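Local coordinates for protein phosphoglycerate kinase (Coxiella burnetii, PDB 4NG4) that catalyses the reversible transfer of a phosphate group between ATP and 3-phosphoglycerate in glycolysis, at residues N323-V328 against G357-A362; T319-G324 against Y351-G356; A151-H156 against S376-A381. All coordinates share one frame; numbering follows the deposited sequence.

Contact 1 (N323-V328 against G357-A362); sequences NGPIGV and GDTLAA. With ADP (adenosine-5'-diphosphate), chain E.
G324 and T359 meet at the diphosphate-binding site of the C-terminal domain. Here the loop that follows strand 319-323 faces the first turn of helix 357-365, just after G355 and G356. The direct link is a weak, bent hydrogen bond from G324 N to T359 OG1 (2.7 Å, N-H...O angle 125°). P325 adds light packing, with its CD 3.9 Å from T359 OG1. The beta phosphate of ADP fills the gap between the two segments. D358 N gives an almost straight bond to O2B (3.1 Å, 165°), and T359 N reaches O1B at 2.7 Å. The hydroxyl of T359 donates to O1B as well. Its OG1 stands beside its own backbone N, anti to the carbonyl carbon (chi1 -49°), which puts both donors of the residue on one phosphate oxygen. From the other segment, N323 ND2 makes a weak bond to O3B. The OD1 of the same amide accepts from K208 NZ, and K208 also binds ADP. P325 lies along the pyrophosphate link, its CD 3.6 Å from O3A. Each terminal oxygen of the beta phosphate thus has an N-H donor from one segment or the other, the one to O3B weak. The backbone N-H groups of the first helix turn and the charge of K208 probably help to offset the negative charge of the phosphate.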
loop_
_atom_site.group_PDB
_atom_site.type_symbol
_atom_site.label_atom_id
_atom_site.label_comp_id
_atom_site.label_asym_id
_atom_site.label_seq_id
_atom_site.Cartn_x
_atom_site.Cartn_y
_atom_site.Cartn_z
ATOM N N ASN A 323 -5.621 -7.353 3.821
ATOM C CA ASN A 323 -5.861 -6.555 2.641
ATOM C C ASN A 323 -7.165 -6.954 1.995
ATOM O O ASN A 323 -7.224 -7.953 1.282
ATOM C CB ASN A 323 -4.741 -6.775 1.634
ATOM C CG ASN A 323 -5.069 -6.204 0.263
ATOM O OD1 ASN A 323 -4.825 -6.845 -0.762
ATOM N ND2 ASN A 323 -5.645 -5.006 0.239
ATOM N N GLY A 324 -8.210 -6.180 2.242
ATOM C CA GLY A 324 -9.487 -6.371 1.562
ATOM C C GLY A 324 -10.640 -6.712 2.490
ATOM O O GLY A 324 -10.549 -7.654 3.295
ATOM N N PRO A 325 -11.748 -5.965 2.379
ATOM C CA PRO A 325 -12.933 -6.272 3.186
ATOM C C PRO A 325 -13.595 -7.572 2.723
ATOM O O PRO A 325 -13.554 -7.901 1.524
ATOM C CB PRO A 325 -13.844 -5.086 2.931
ATOM C CG PRO A 325 -13.504 -4.660 1.528
ATOM C CD PRO A 325 -12.044 -4.991 1.314
ATOM N N ILE A 326 -14.191 -8.297 3.672
ATOM C CA ILE A 326 -14.702 -9.657 3.434
ATOM C C ILE A 326 -16.222 -9.700 3.228
ATOM O O ILE A 326 -16.812 -10.782 3.101
ATOM C CB ILE A 326 -14.277 -10.627 4.554
ATOM C CG1 ILE A 326 -14.764 -10.144 5.921
ATOM C CG2 ILE A 326 -12.752 -10.794 4.565
ATOM C CD1 ILE A 326 -15.973 -10.857 6.411
ATOM N N GLY A 327 -16.845 -8.518 3.189
ATOM C CA GLY A 327 -18.202 -8.376 2.673
ATOM C C GLY A 327 -18.448 -6.990 2.111
ATOM O O GLY A 327 -17.573 -6.119 2.144
ATOM N N VAL A 328 -19.644 -6.775 1.594
ATOM C CA VAL A 328 -20.000 -5.494 1.030
ATOM C C VAL A 328 -20.267 -4.532 2.172
ATOM O O VAL A 328 -21.398 -4.080 2.388
ATOM C CB VAL A 328 -21.237 -5.608 0.115
ATOM C CG1 VAL A 328 -21.455 -4.295 -0.653
ATOM C CG2 VAL A 328 -21.085 -6.794 -0.852
ATOM N N GLY A 357 -7.024 0.485 -0.499
ATOM C CA GLY A 357 -7.941 1.616 -0.562
ATOM C C GLY A 357 -9.227 1.346 0.184
ATOM O O GLY A 357 -9.585 2.081 1.093
ATOM N N ASP A 358 -9.915 0.272 -0.176
ATOM C CA ASP A 358 -11.227 -0.023 0.410
ATOM C C ASP A 358 -11.148 -0.477 1.875
ATOM O O ASP A 358 -12.014 -0.124 2.672
ATOM C CB ASP A 358 -11.989 -1.035 -0.457
ATOM C CG ASP A 358 -12.476 -0.429 -1.784
ATOM O OD1 ASP A 358 -13.163 0.633 -1.783
ATOM O OD2 ASP A 358 -12.172 -1.022 -2.840
ATOM N N THR A 359 -10.095 -1.218 2.224
ATOM C CA THR A 359 -9.873 -1.699 3.593
ATOM C C THR A 359 -9.679 -0.535 4.552
ATOM O O THR A 359 -10.287 -0.494 5.616
ATOM C CB THR A 359 -8.626 -2.602 3.679
ATOM O OG1 THR A 359 -8.670 -3.597 2.639
ATOM C CG2 THR A 359 -8.554 -3.290 5.021
ATOM N N LEU A 360 -8.836 0.424 4.180
ATOM C CA LEU A 360 -8.727 1.653 4.958
ATOM C C LEU A 360 -10.095 2.350 5.059
ATOM O O LEU A 360 -10.451 2.870 6.114
ATOM C CB LEU A 360 -7.699 2.616 4.348
ATOM C CG LEU A 360 -6.214 2.222 4.293
ATOM C CD1 LEU A 360 -5.340 3.450 4.511
ATOM C CD2 LEU A 360 -5.838 1.115 5.277
ATOM N N ALA A 361 -10.856 2.367 3.966
ATOM C CA ALA A 361 -12.179 2.970 3.996
ATOM C C ALA A 361 -13.038 2.311 5.077
ATOM O O ALA A 361 -13.708 3.001 5.848
ATOM C CB ALA A 361 -12.839 2.871 2.638
ATOM N N ALA A 362 -12.987 0.979 5.154
ATOM C CA ALA A 362 -13.695 0.229 6.209
ATOM C C ALA A 362 -13.221 0.640 7.606
ATOM O O ALA A 362 -14.006 1.077 8.439
ATOM C CB ALA A 362 -13.505 -1.247 6.019
HETATM P PB ADP E . -8.846 -3.218 -1.073
HETATM O O1B ADP E . -9.237 -2.894 0.348
HETATM O O2B ADP E . -8.981 -2.040 -2.016
HETATM O O3B ADP E . -7.548 -3.981 -1.200
HETATM P PA ADP E . -10.180 -4.856 -3.016
HETATM O O1A ADP E . -9.733 -3.813 -4.012
HETATM O O2A ADP E . -9.553 -6.222 -3.103
HETATM O O3A ADP E . -9.969 -4.303 -1.507
HETATM O "O5'" ADP E . -11.786 -4.987 -3.195
HETATM C "C5'" ADP E . -12.715 -4.601 -2.174
HETATM C "C4'" ADP E . -14.022 -4.120 -2.789
HETATM O "O4'" ADP E . -14.733 -5.240 -3.330
HETATM C "C3'" ADP E . -14.924 -3.438 -1.759
HETATM O "O3'" ADP E . -15.211 -2.085 -2.144
HETATM C "C2'" ADP E . -16.174 -4.308 -1.676
HETATM O "O2'" ADP E . -17.387 -3.552 -1.694
HETATM C "C1'" ADP E . -16.095 -5.252 -2.877
HETATM N N9 ADP E . -16.574 -6.628 -2.525
HETATM C C8 ADP E . -16.052 -7.454 -1.585
HETATM N N7 ADP E . -16.753 -8.617 -1.534
HETATM C C5 ADP E . -17.741 -8.555 -2.450
HETATM C C6 ADP E . -18.837 -9.440 -2.919
HETATM N N6 ADP E . -19.038 -10.670 -2.385
HETATM N N1 ADP E . -19.635 -8.970 -3.913
HETATM C C2 ADP E . -19.479 -7.749 -4.477
HETATM N N3 ADP E . -18.507 -6.899 -4.094
HETATM C C4 ADP E . -17.623 -7.237 -3.105
#

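Contact 2 (T319-G324 against Y351-G356). With ADP (adenosine-5'-diphosphate), chain E.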
loop_
_atom_site.group_PDB
_atom_site.type_symbol
_atom_site.label_atom_id
_atom_site.label_comp_id
_atom_site.label_asym_id
_atom_site.label_seq_id
_atom_site.Cartn_x
_atom_site.Cartn_y
_atom_site.Cartn_z
ATOM N N THR A 319 1.019 -12.573 14.450
ATOM C CA THR A 319 1.139 -11.528 13.435
ATOM C C THR A 319 -0.061 -11.618 12.496
ATOM O O THR A 319 -0.575 -12.720 12.268
ATOM C CB THR A 319 2.419 -11.696 12.586
ATOM O OG1 THR A 319 3.559 -11.792 13.445
ATOM C CG2 THR A 319 2.587 -10.525 11.625
ATOM N N ILE A 320 -0.499 -10.475 11.954
ATOM C CA ILE A 320 -1.629 -10.435 11.016
ATOM C C ILE A 320 -1.380 -9.483 9.831
ATOM O O ILE A 320 -0.880 -8.375 10.005
ATOM C CB ILE A 320 -2.926 -10.026 11.726
ATOM C CG1 ILE A 320 -3.265 -11.013 12.861
ATOM C CG2 ILE A 320 -4.057 -9.953 10.727
ATOM C CD1 ILE A 320 -4.492 -10.638 13.681
ATOM N N VAL A 321 -1.728 -9.927 8.624
ATOM C CA VAL A 321 -1.601 -9.091 7.422
ATOM C C VAL A 321 -2.956 -9.095 6.725
ATOM O O VAL A 321 -3.418 -10.137 6.325
ATOM C CB VAL A 321 -0.491 -9.620 6.464
ATOM C CG1 VAL A 321 -0.337 -8.721 5.268
ATOM C CG2 VAL A 321 0.836 -9.715 7.178
ATOM N N TRP A 322 -3.601 -7.945 6.588
ATOM C CA TRP A 322 -4.979 -7.917 6.090
ATOM C C TRP A 322 -5.200 -6.869 4.991
ATOM O O TRP A 322 -5.003 -5.681 5.208
ATOM C CB TRP A 322 -5.934 -7.694 7.253
ATOM C CG TRP A 322 -7.324 -7.346 6.862
ATOM C CD1 TRP A 322 -8.024 -7.805 5.779
ATOM C CD2 TRP A 322 -8.205 -6.467 7.557
ATOM N NE1 TRP A 322 -9.279 -7.246 5.754
ATOM C CE2 TRP A 322 -9.413 -6.427 6.840
ATOM C CE3 TRP A 322 -8.085 -5.698 8.708
ATOM C CZ2 TRP A 322 -10.492 -5.648 7.244
ATOM C CZ3 TRP A 322 -9.159 -4.920 9.102
ATOM C CH2 TRP A 322 -10.342 -4.897 8.370
ATOM N N ASN A 323 -5.621 -7.353 3.821
ATOM C CA ASN A 323 -5.861 -6.555 2.641
ATOM C C ASN A 323 -7.165 -6.954 1.995
ATOM O O ASN A 323 -7.224 -7.953 1.282
ATOM C CB ASN A 323 -4.741 -6.775 1.634
ATOM C CG ASN A 323 -5.069 -6.204 0.263
ATOM O OD1 ASN A 323 -4.825 -6.845 -0.762
ATOM N ND2 ASN A 323 -5.645 -5.006 0.239
ATOM N N GLY A 324 -8.210 -6.180 2.242
ATOM C CA GLY A 324 -9.487 -6.371 1.562
ATOM C C GLY A 324 -10.640 -6.712 2.490
ATOM O O GLY A 324 -10.549 -7.654 3.295
ATOM N N TYR A 351 0.803 -8.368 16.053
ATOM C CA TYR A 351 1.244 -7.179 15.327
ATOM C C TYR A 351 0.474 -7.121 14.008
ATOM O O TYR A 351 0.755 -7.901 13.096
ATOM C CB TYR A 351 2.757 -7.244 15.072
ATOM C CG TYR A 351 3.300 -6.039 14.356
ATOM C CD1 TYR A 351 3.604 -4.882 15.050
ATOM C CD2 TYR A 351 3.499 -6.051 12.983
ATOM C CE1 TYR A 351 4.098 -3.761 14.403
ATOM C CE2 TYR A 351 3.999 -4.934 12.322
ATOM C CZ TYR A 351 4.289 -3.793 13.042
ATOM O OH TYR A 351 4.778 -2.675 12.406
ATOM N N SER A 352 -0.502 -6.218 13.921
ATOM C CA SER A 352 -1.388 -6.131 12.737
ATOM C C SER A 352 -0.868 -5.135 11.687
ATOM O O SER A 352 -0.338 -4.069 12.039
ATOM C CB SER A 352 -2.823 -5.764 13.155
ATOM O OG SER A 352 -2.840 -4.602 13.980
ATOM N N ILE A 353 -1.008 -5.506 10.410
ATOM C CA ILE A 353 -0.572 -4.677 9.283
ATOM C C ILE A 353 -1.668 -4.691 8.239
ATOM O O ILE A 353 -1.986 -5.751 7.706
ATOM C CB ILE A 353 0.696 -5.225 8.613
ATOM C CG1 ILE A 353 1.775 -5.549 9.633
ATOM C CG2 ILE A 353 1.265 -4.227 7.646
ATOM C CD1 ILE A 353 2.920 -6.321 9.035
ATOM N N VAL A 354 -2.260 -3.531 7.952
ATOM C CA VAL A 354 -3.330 -3.437 6.945
ATOM C C VAL A 354 -2.959 -2.480 5.834
ATOM O O VAL A 354 -2.119 -1.600 6.008
ATOM C CB VAL A 354 -4.681 -2.995 7.545
ATOM C CG1 VAL A 354 -5.085 -3.906 8.691
ATOM C CG2 VAL A 354 -4.612 -1.555 8.018
ATOM N N GLY A 355 -3.603 -2.666 4.691
ATOM C CA GLY A 355 -3.374 -1.842 3.512
ATOM C C GLY A 355 -4.501 -2.076 2.527
ATOM O O GLY A 355 -5.247 -3.049 2.665
ATOM N N GLY A 356 -4.630 -1.173 1.551
ATOM C CA GLY A 356 -5.690 -1.235 0.545
ATOM C C GLY A 356 -6.624 -0.046 0.653
ATOM O O GLY A 356 -6.983 0.375 1.750
HETATM P PB ADP E . -8.846 -3.218 -1.073
HETATM O O1B ADP E . -9.237 -2.894 0.348
HETATM O O2B ADP E . -8.981 -2.040 -2.016
HETATM O O3B ADP E . -7.548 -3.981 -1.200
HETATM P PA ADP E . -10.180 -4.856 -3.016
HETATM O O1A ADP E . -9.733 -3.813 -4.012
HETATM O O2A ADP E . -9.553 -6.222 -3.103
HETATM O O3A ADP E . -9.969 -4.303 -1.507
HETATM O "O5'" ADP E . -11.786 -4.987 -3.195
HETATM C "C5'" ADP E . -12.715 -4.601 -2.174
HETATM C "C4'" ADP E . -14.022 -4.120 -2.789
HETATM O "O4'" ADP E . -14.733 -5.240 -3.330
HETATM C "C3'" ADP E . -14.924 -3.438 -1.759
HETATM O "O3'" ADP E . -15.211 -2.085 -2.144
HETATM C "C2'" ADP E . -16.174 -4.308 -1.676
HETATM O "O2'" ADP E . -17.387 -3.552 -1.694
HETATM C "C1'" ADP E . -16.095 -5.252 -2.877
HETATM N N9 ADP E . -16.574 -6.628 -2.525
HETATM C C8 ADP E . -16.052 -7.454 -1.585
HETATM N N7 ADP E . -16.753 -8.617 -1.534
HETATM C C5 ADP E . -17.741 -8.555 -2.450
HETATM C C6 ADP E . -18.837 -9.440 -2.919
HETATM N N6 ADP E . -19.038 -10.670 -2.385
HETATM N N1 ADP E . -19.635 -8.970 -3.913
HETATM C C2 ADP E . -19.479 -7.749 -4.477
HETATM N N3 ADP E . -18.507 -6.899 -4.094
HETATM C C4 ADP E . -17.623 -7.237 -3.105
#
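I320 and W322 turn their backbone polar groups toward the strand 351-354, which runs parallel to theirs. I320 N donates to Y351 O (3.1 Å), and I320 O accepts from I353 N (2.9 Å). W322 N then donates to I353 O at 2.9 Å. The last bond of the series, G355 N to W322 O, is weak at 3.4 Å. The alternate residues T319, V321 and N323 bond through their backbones to strand 196-202 and the residues just before it. S352 N is taken by the side chain of S373, and T319 OG1 is paired with Q193 O. This is the beta-alpha-beta unit of strand 319-323, helix 336-347 and strand 351-354, inside the parallel sheet of the nucleotide-binding domain. W322 and V354 lie side by side on one face, CE3 to CG1 3.5 Å. W322 packs on helices 336-347 and 357-365, V354 on the latter. V321 and I353 are on the other face, where I353 packs on helix 176-190. The indole NE1 of W322 donates to G324 O at 2.8 Å. That oxygen lies in the ring plane, so the bond helps to fix the turn of the ring. At the C-terminal end of the strands N323 ND2 donates to G355 O (3.1 Å, 151°), approaching from above the carbonyl plane, while OD1 is held by K208. The CG of N323 is anti to the backbone N (chi1 168°), which carries the amide across to G355. G356, with a phi of 116° that suits glycine, is the N-cap of helix 357-365.

Contact 3 (A151-H156 against S376-A381)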
loop_
_atom_site.group_PDB
_atom_site.type_symbol
_atom_site.label_atom_id
_atom_site.label_comp_id
_atom_site.label_asym_id
_atom_site.label_seq_id
_atom_site.Cartn_x
_atom_site.Cartn_y
_atom_site.Cartn_z
ATOM N N ALA A 151 10.250 7.623 -0.610
ATOM C CA ALA A 151 8.927 7.597 -1.264
ATOM C C ALA A 151 8.417 6.184 -1.661
ATOM O O ALA A 151 8.275 5.867 -2.858
ATOM C CB ALA A 151 8.955 8.509 -2.482
ATOM N N PHE A 152 8.115 5.355 -0.657
ATOM C CA PHE A 152 7.676 3.972 -0.897
ATOM C C PHE A 152 6.439 3.866 -1.807
ATOM O O PHE A 152 6.331 2.922 -2.598
ATOM C CB PHE A 152 7.410 3.244 0.429
ATOM C CG PHE A 152 7.066 1.778 0.268
ATOM C CD1 PHE A 152 8.070 0.818 0.218
ATOM C CD2 PHE A 152 5.753 1.362 0.171
ATOM C CE1 PHE A 152 7.770 -0.531 0.067
ATOM C CE2 PHE A 152 5.448 0.020 0.026
ATOM C CZ PHE A 152 6.459 -0.929 -0.029
ATOM N N ALA A 153 5.503 4.807 -1.698
ATOM C CA ALA A 153 4.313 4.796 -2.564
ATOM C C ALA A 153 4.634 4.921 -4.061
ATOM O O ALA A 153 3.765 4.689 -4.902
ATOM C CB ALA A 153 3.348 5.891 -2.158
ATOM N N THR A 154 5.875 5.284 -4.378
ATOM C CA THR A 154 6.340 5.442 -5.755
ATOM C C THR A 154 7.372 4.372 -6.175
ATOM O O THR A 154 7.648 4.220 -7.373
ATOM C CB THR A 154 6.957 6.863 -5.947
ATOM O OG1 THR A 154 8.188 6.982 -5.220
ATOM C CG2 THR A 154 6.007 7.932 -5.436
ATOM N N ALA A 155 7.917 3.636 -5.198
ATOM C CA ALA A 155 9.044 2.716 -5.415
ATOM C C ALA A 155 8.795 1.548 -6.364
ATOM O O ALA A 155 9.767 0.900 -6.805
ATOM C CB ALA A 155 9.523 2.157 -4.084
ATOM N N HIS A 156 7.518 1.278 -6.653
ATOM C CA HIS A 156 7.133 0.115 -7.440
ATOM C C HIS A 156 7.185 0.343 -8.954
ATOM O O HIS A 156 6.918 -0.579 -9.734
ATOM C CB HIS A 156 5.756 -0.405 -6.992
ATOM C CG HIS A 156 4.602 0.491 -7.341
ATOM N ND1 HIS A 156 4.581 1.837 -7.039
ATOM C CD2 HIS A 156 3.414 0.218 -7.934
ATOM C CE1 HIS A 156 3.437 2.360 -7.447
ATOM N NE2 HIS A 156 2.711 1.400 -7.998
ATOM N N SER A 376 -0.936 1.053 6.052
ATOM C CA SER A 376 -0.276 1.509 4.825
ATOM C C SER A 376 -1.226 2.334 3.980
ATOM O O SER A 376 -2.356 1.923 3.727
ATOM C CB SER A 376 0.227 0.332 3.991
ATOM O OG SER A 376 0.881 0.816 2.829
ATOM N N THR A 377 -0.746 3.489 3.532
ATOM C CA THR A 377 -1.505 4.372 2.660
ATOM C C THR A 377 -0.954 4.299 1.225
ATOM O O THR A 377 -1.330 5.090 0.365
ATOM C CB THR A 377 -1.471 5.817 3.206
ATOM O OG1 THR A 377 -0.112 6.212 3.407
ATOM C CG2 THR A 377 -2.218 5.915 4.530
ATOM N N ALA A 378 -0.111 3.298 0.972
ATOM C CA ALA A 378 0.651 3.179 -0.279
ATOM C C ALA A 378 -0.123 2.601 -1.481
ATOM O O ALA A 378 0.204 2.913 -2.628
ATOM C CB ALA A 378 1.908 2.355 -0.037
ATOM N N GLY A 379 -1.125 1.765 -1.243
ATOM C CA GLY A 379 -1.894 1.194 -2.339
ATOM C C GLY A 379 -1.136 0.142 -3.137
ATOM O O GLY A 379 -1.057 -1.015 -2.732
ATOM N N GLY A 380 -0.580 0.538 -4.279
ATOM C CA GLY A 380 0.046 -0.406 -5.211
ATOM C C GLY A 380 1.398 -0.948 -4.780
ATOM O O GLY A 380 1.685 -2.134 -4.957
ATOM N N ALA A 381 2.238 -0.080 -4.232
ATOM C CA ALA A 381 3.556 -0.492 -3.776
ATOM C C ALA A 381 3.407 -1.397 -2.574
ATOM O O ALA A 381 4.164 -2.344 -2.422
ATOM C CB ALA A 381 4.409 0.702 -3.438
#
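A153 and A378 bring their CA atoms to 4.6 Å, and farther along H156 CA lies 5.2 Å from A381 CA, where helix 380-387 begins. The methyl group of A381 points into the 151-156 turn. It sits between the rings of F152 and H156, with its CB 3.7 Å from F152 CE2. The phenyl ring swings over to this side because its CG is anti to the backbone N (chi1 -175°). A378 CB meets that ring at its edge, in plane, 4.0 Å from CD2. CE2 and CZ also pass close to the carbonyl of A381. Beside them A153 CB and A378 CB touch lightly at 4.4 Å. The contact joins the two domains of the kinase. One segment follows strand 146-149 of the N-terminal domain sheet. The other follows strand 374-375 at the border of the nucleotide-binding domain sheet. In this family the domains move about a hinge between them, and helix 176-190 is part of this junction, touching F152 and A378. H156 lays one face of its imidazole on the peptide between G380 and A381. A381 N is 3.8 Å above the ring centre, and G380 C lies nearer the rim. The CG of H156 stands between the backbone N and the carbonyl carbon (chi1 70°), which folds the ring back over the helix start. S376 OG accepts from A378 N at 3.3 Å (161°), an ST turn that sets A378, and it is also bonded to E181. A153 lies beside D32, a predicted substrate-binding residue.

In the fold
From the N terminus the chain first passes 151-156, in the N-terminal domain. Contact 3 closes a very long loop from there to 376-381, and the other two contacts are nested inside it. Contacts 2 and 1 start from the same stretch, sharing N323 and G324. Contact 2 closes on strand 351-354, and contact 1 closes a little later on the helix that follows, so their loops overlap. T359 CG2 packs on W322 CE2 between them. Contact 3 is joined to both: V354 O probably bonds S376 N, and L360 packs on S376 and T377. The series runs from the ADP site through the sheet to the domain interface.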